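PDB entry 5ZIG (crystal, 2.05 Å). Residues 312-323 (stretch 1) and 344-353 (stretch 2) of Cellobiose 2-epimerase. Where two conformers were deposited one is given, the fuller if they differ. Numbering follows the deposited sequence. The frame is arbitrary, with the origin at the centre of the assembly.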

# COMPACT_ATOMS: atom_id res chain seq x y z
N ALA A 312 -1.26 18.01 7.42
CA ALA A 312 -2.16 16.97 7.89
C ALA A 312 -1.38 15.70 8.19
O ALA A 312 -0.51 15.29 7.43
N ARG A 313 -1.72 15.11 9.30
CA ARG A 313 -1.16 13.89 9.74
C ARG A 313 -2.15 12.83 9.33
O ARG A 313 -3.08 12.58 10.01
N VAL A 314 -1.85 12.22 8.20
CA VAL A 314 -2.65 11.20 7.54
C VAL A 314 -2.30 9.77 7.93
O VAL A 314 -1.18 9.41 8.00
N TRP A 315 -3.31 9.00 8.21
CA TRP A 315 -3.19 7.63 8.64
C TRP A 315 -2.15 6.72 7.94
O TRP A 315 -1.33 6.20 8.63
N TRP A 316 -2.13 6.67 6.62
CA TRP A 316 -1.29 5.77 5.89
C TRP A 316 0.14 6.18 5.91
O TRP A 316 0.97 5.38 5.92
N VAL A 317 0.37 7.46 5.94
CA VAL A 317 1.66 8.03 5.96
C VAL A 317 2.39 7.63 7.27
O VAL A 317 3.54 7.32 7.25
N GLN A 318 1.67 7.66 8.38
CA GLN A 318 2.22 7.34 9.67
C GLN A 318 2.49 5.86 9.71
O GLN A 318 3.52 5.45 10.14
N ALA A 319 1.52 5.11 9.23
CA ALA A 319 1.62 3.70 9.18
C ALA A 319 2.84 3.30 8.38
O ALA A 319 3.61 2.51 8.82
N GLU A 320 3.00 3.87 7.21
CA GLU A 320 4.14 3.48 6.38
C GLU A 320 5.45 3.97 6.96
O GLU A 320 6.48 3.32 6.78
N ALA A 321 5.43 5.12 7.63
CA ALA A 321 6.62 5.59 8.31
C ALA A 321 7.04 4.61 9.40
O ALA A 321 8.23 4.38 9.61
N PHE A 322 6.07 3.97 10.06
CA PHE A 322 6.38 2.94 11.05
C PHE A 322 7.12 1.76 10.41
O PHE A 322 8.22 1.38 10.85
N VAL A 323 6.55 1.16 9.35
CA VAL A 323 7.21 0.01 8.72
C VAL A 323 8.54 0.43 8.14
O VAL A 323 9.53 -0.31 8.23
N VAL A 344 6.66 7.22 16.02
CA VAL A 344 5.53 7.24 15.10
C VAL A 344 4.40 6.40 15.65
O VAL A 344 3.23 6.80 15.60
N TRP A 345 4.72 5.23 16.22
CA TRP A 345 3.67 4.34 16.70
C TRP A 345 2.91 4.96 17.87
O TRP A 345 1.69 4.83 17.97
N ARG A 346 3.64 5.63 18.77
CA ARG A 346 3.00 6.35 19.86
C ARG A 346 2.05 7.41 19.33
O ARG A 346 0.93 7.56 19.84
N PHE A 347 2.46 8.13 18.28
CA PHE A 347 1.57 9.12 17.69
C PHE A 347 0.28 8.46 17.20
O PHE A 347 -0.82 8.96 17.45
N ILE A 348 0.41 7.32 16.52
CA ILE A 348 -0.74 6.59 16.01
C ILE A 348 -1.66 6.18 17.16
O ILE A 348 -2.88 6.39 17.10
N MET A 349 -1.09 5.54 18.18
CA MET A 349 -1.90 5.11 19.32
C MET A 349 -2.56 6.29 20.03
O MET A 349 -3.71 6.19 20.47
N ASP A 350 -1.85 7.42 20.13
CA ASP A 350 -2.37 8.56 20.88
C ASP A 350 -3.49 9.28 20.14
O ASP A 350 -4.44 9.76 20.77
N HIS A 351 -3.39 9.39 18.83
CA HIS A 351 -4.28 10.31 18.13
C HIS A 351 -5.04 9.70 16.96
O HIS A 351 -6.21 10.04 16.76
N LEU A 352 -4.43 8.79 16.19
CA LEU A 352 -5.09 8.26 15.00
C LEU A 352 -6.06 7.13 15.31
O LEU A 352 -6.96 6.86 14.51
N VAL A 353 -5.88 6.43 16.42
CA VAL A 353 -6.86 5.42 16.82
C VAL A 353 -8.12 6.13 17.30
O VAL A 353 -8.07 7.05 18.12

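Helices 315-323 and 344-352 run roughly antiparallel, their axes 146° apart in direction and 9.3 Å apart at closest approach. The contact is made by van der Waals packing: no hydrogen bond crosses it.

At the apolar centre, V344 points toward stretch 1 with chi1 in the t well. Its CG1 comes within 3.1 Å of Q318 O, a very close approach to a carbonyl that already accepts the helical hydrogen bond from F322 N, and lies 4.1 Å from F322 CB. V344 CG2 meets A321 CB at 4.3 Å. The small, branched valine can thus settle against the backbone of the facing helix, and A321, itself directed toward stretch 2, presents its single methyl to V344. One turn further along, I348 (chi1 m, chi2 t) also points across. Its CG1 packs 3.9 Å from Q318 CB, and its CD1 reaches to 4.2 Å from A319 N; the CB of A319 is turned away, so that residue offers mainly backbone. Q318, chi1 and chi2 both m, points toward stretch 2, and its CB and CG pack against I348 and L352; NE2 turns back to V314 O in a weak 3.4 Å hydrogen bond, and its amide is also satisfied elsewhere.

Aromatic residues extend the contact at the V344 end. F322, chi1 t, points toward stretch 2 and places CE1 3.9 Å from W345 CB. W345, also chi1 t, has its CA-to-CB bond directed sideways, and its ring brings CE3 over one face of the F322 ring. The centroids of the F322 ring and the six-membered ring of W345 are 5.2 Å apart with planes at 40°, an oblique pairing of two apolar rings, while W345 NE1 finds a hydrogen-bond partner elsewhere in the structure.

At the other end, L352 (chi1 m, chi2 t) points inward and spreads its two methyls: CD1 lies 3.6 Å from Q318 CG, and CD2 4.0 Å from W315 CB. W315 contributes little more than that CB, because its indole leads away from stretch 2.

At the polar edge, R313 likewise points across, its CG 3.7 Å from F347 CZ, so aliphatic carbon meets the ring of F347 (chi1 t) while the guanidinium group is hydrogen-bonded outside this contact. Beyond the interface, exposed R346 and D350 form a salt bridge one turn apart, R346 NE to D350 OD2 at 3.3 Å, held by charge alone.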

# COMPACT_ATOMS: atom_id res chain seq x y z
CB ALA A 312 -3.24 16.68 6.84
CB ARG A 313 -0.89 13.89 11.23
CG ARG A 313 0.52 14.20 11.62
CD ARG A 313 1.07 15.40 10.95
NE ARG A 313 2.30 15.84 11.51
CZ ARG A 313 2.92 16.95 11.20
NH1 ARG A 313 2.46 17.78 10.30
NH2 ARG A 313 4.03 17.23 11.81
CB VAL A 314 -2.60 11.43 6.02
CG1 VAL A 314 -3.31 10.34 5.26
CG2 VAL A 314 -3.18 12.77 5.66
CB TRP A 315 -4.57 6.96 8.86
CG TRP A 315 -4.96 5.98 7.86
CD1 TRP A 315 -4.86 4.67 7.94
CD2 TRP A 315 -5.34 6.27 6.54
NE1 TRP A 315 -5.22 4.08 6.80
CE2 TRP A 315 -5.53 5.06 5.91
CE3 TRP A 315 -5.60 7.43 5.84
CZ2 TRP A 315 -5.96 4.98 4.61
CZ3 TRP A 315 -6.01 7.35 4.59
CH2 TRP A 315 -6.19 6.14 3.97
CB TRP A 316 -1.83 5.53 4.47
CG TRP A 316 -1.61 6.58 3.53
CD1 TRP A 316 -2.39 7.61 3.29
CD2 TRP A 316 -0.49 6.73 2.67
NE1 TRP A 316 -1.88 8.39 2.36
CE2 TRP A 316 -0.70 7.86 1.94
CE3 TRP A 316 0.66 5.99 2.44
CZ2 TRP A 316 0.19 8.29 1.02
CZ3 TRP A 316 1.53 6.43 1.52
CH2 TRP A 316 1.31 7.56 0.84
CB VAL A 317 1.52 9.55 5.80
CG1 VAL A 317 2.80 10.28 6.01
CG2 VAL A 317 0.97 9.90 4.44
CB GLN A 318 1.31 7.80 10.82
CG GLN A 318 0.83 9.21 10.73
CD GLN A 318 1.86 10.23 10.32
OE1 GLN A 318 2.90 10.32 10.86
NE2 GLN A 318 1.49 11.06 9.38
CB ALA A 319 0.40 3.10 8.59
CB GLU A 320 3.97 4.03 4.96
CG GLU A 320 2.82 3.42 4.20
CD GLU A 320 2.91 1.94 4.18
OE1 GLU A 320 4.06 1.43 4.21
OE2 GLU A 320 1.85 1.28 4.14
CB ALA A 321 6.40 6.99 8.86
CB PHE A 322 5.09 2.49 11.73
CG PHE A 322 5.27 1.40 12.72
CD1 PHE A 322 6.04 1.61 13.87
CD2 PHE A 322 4.67 0.17 12.52
CE1 PHE A 322 6.21 0.60 14.80
CE2 PHE A 322 4.84 -0.86 13.44
CZ PHE A 322 5.61 -0.64 14.59
CB VAL A 323 6.30 -0.63 7.66
CG1 VAL A 323 6.93 -1.89 7.14
CG2 VAL A 323 4.95 -0.94 8.28
CB VAL A 344 5.97 6.79 13.69
CG1 VAL A 344 4.76 6.38 12.84
CG2 VAL A 344 6.73 7.91 13.00
CB TRP A 345 4.24 2.98 17.11
CG TRP A 345 3.13 2.08 17.60
CD1 TRP A 345 2.85 1.73 18.89
CD2 TRP A 345 2.11 1.47 16.79
NE1 TRP A 345 1.74 0.92 18.94
CE2 TRP A 345 1.26 0.76 17.66
CE3 TRP A 345 1.84 1.46 15.41
CZ2 TRP A 345 0.16 0.03 17.20
CZ3 TRP A 345 0.76 0.74 14.96
CH2 TRP A 345 -0.08 0.05 15.86
CB ARG A 346 4.09 6.97 20.75
CG ARG A 346 3.60 7.53 22.08
CD ARG A 346 2.68 6.56 22.79
NE ARG A 346 2.31 7.03 24.12
CZ ARG A 346 1.34 6.50 24.85
NH1 ARG A 346 0.63 5.48 24.37
NH2 ARG A 346 1.08 6.99 26.07
CB PHE A 347 2.28 9.85 16.55
CG PHE A 347 1.49 11.01 16.02
CD1 PHE A 347 1.54 12.25 16.66
CD2 PHE A 347 0.66 10.85 14.90
CE1 PHE A 347 0.80 13.30 16.20
CE2 PHE A 347 -0.08 11.90 14.43
CZ PHE A 347 -0.02 13.14 15.08
CB ILE A 348 -0.29 5.35 15.22
CG1 ILE A 348 0.52 5.75 13.99
CG2 ILE A 348 -1.50 4.51 14.82
CD1 ILE A 348 1.25 4.55 13.36
CB MET A 349 -1.02 4.33 20.32
CG MET A 349 -0.59 2.95 19.83
SD MET A 349 -1.97 1.81 19.60
CE MET A 349 -2.22 1.19 21.27
CB ASP A 350 -1.24 9.54 21.18
CG ASP A 350 -0.40 9.11 22.34
OD1 ASP A 350 -0.98 8.63 23.33
OD2 ASP A 350 0.84 9.26 22.26
CB HIS A 351 -3.46 11.53 17.66
CG HIS A 351 -2.62 12.15 18.74
ND1 HIS A 351 -3.15 12.63 19.92
CD2 HIS A 351 -1.28 12.36 18.82
CE1 HIS A 351 -2.17 13.11 20.68
NE2 HIS A 351 -1.03 12.96 20.03
CB LEU A 352 -4.06 7.76 13.98
CG LEU A 352 -3.49 8.93 13.18
CD1 LEU A 352 -2.13 8.55 12.63
CD2 LEU A 352 -4.46 9.38 12.05
CB VAL A 353 -6.26 4.50 17.90
CG1 VAL A 353 -7.29 3.52 18.42
CG2 VAL A 353 -5.10 3.73 17.32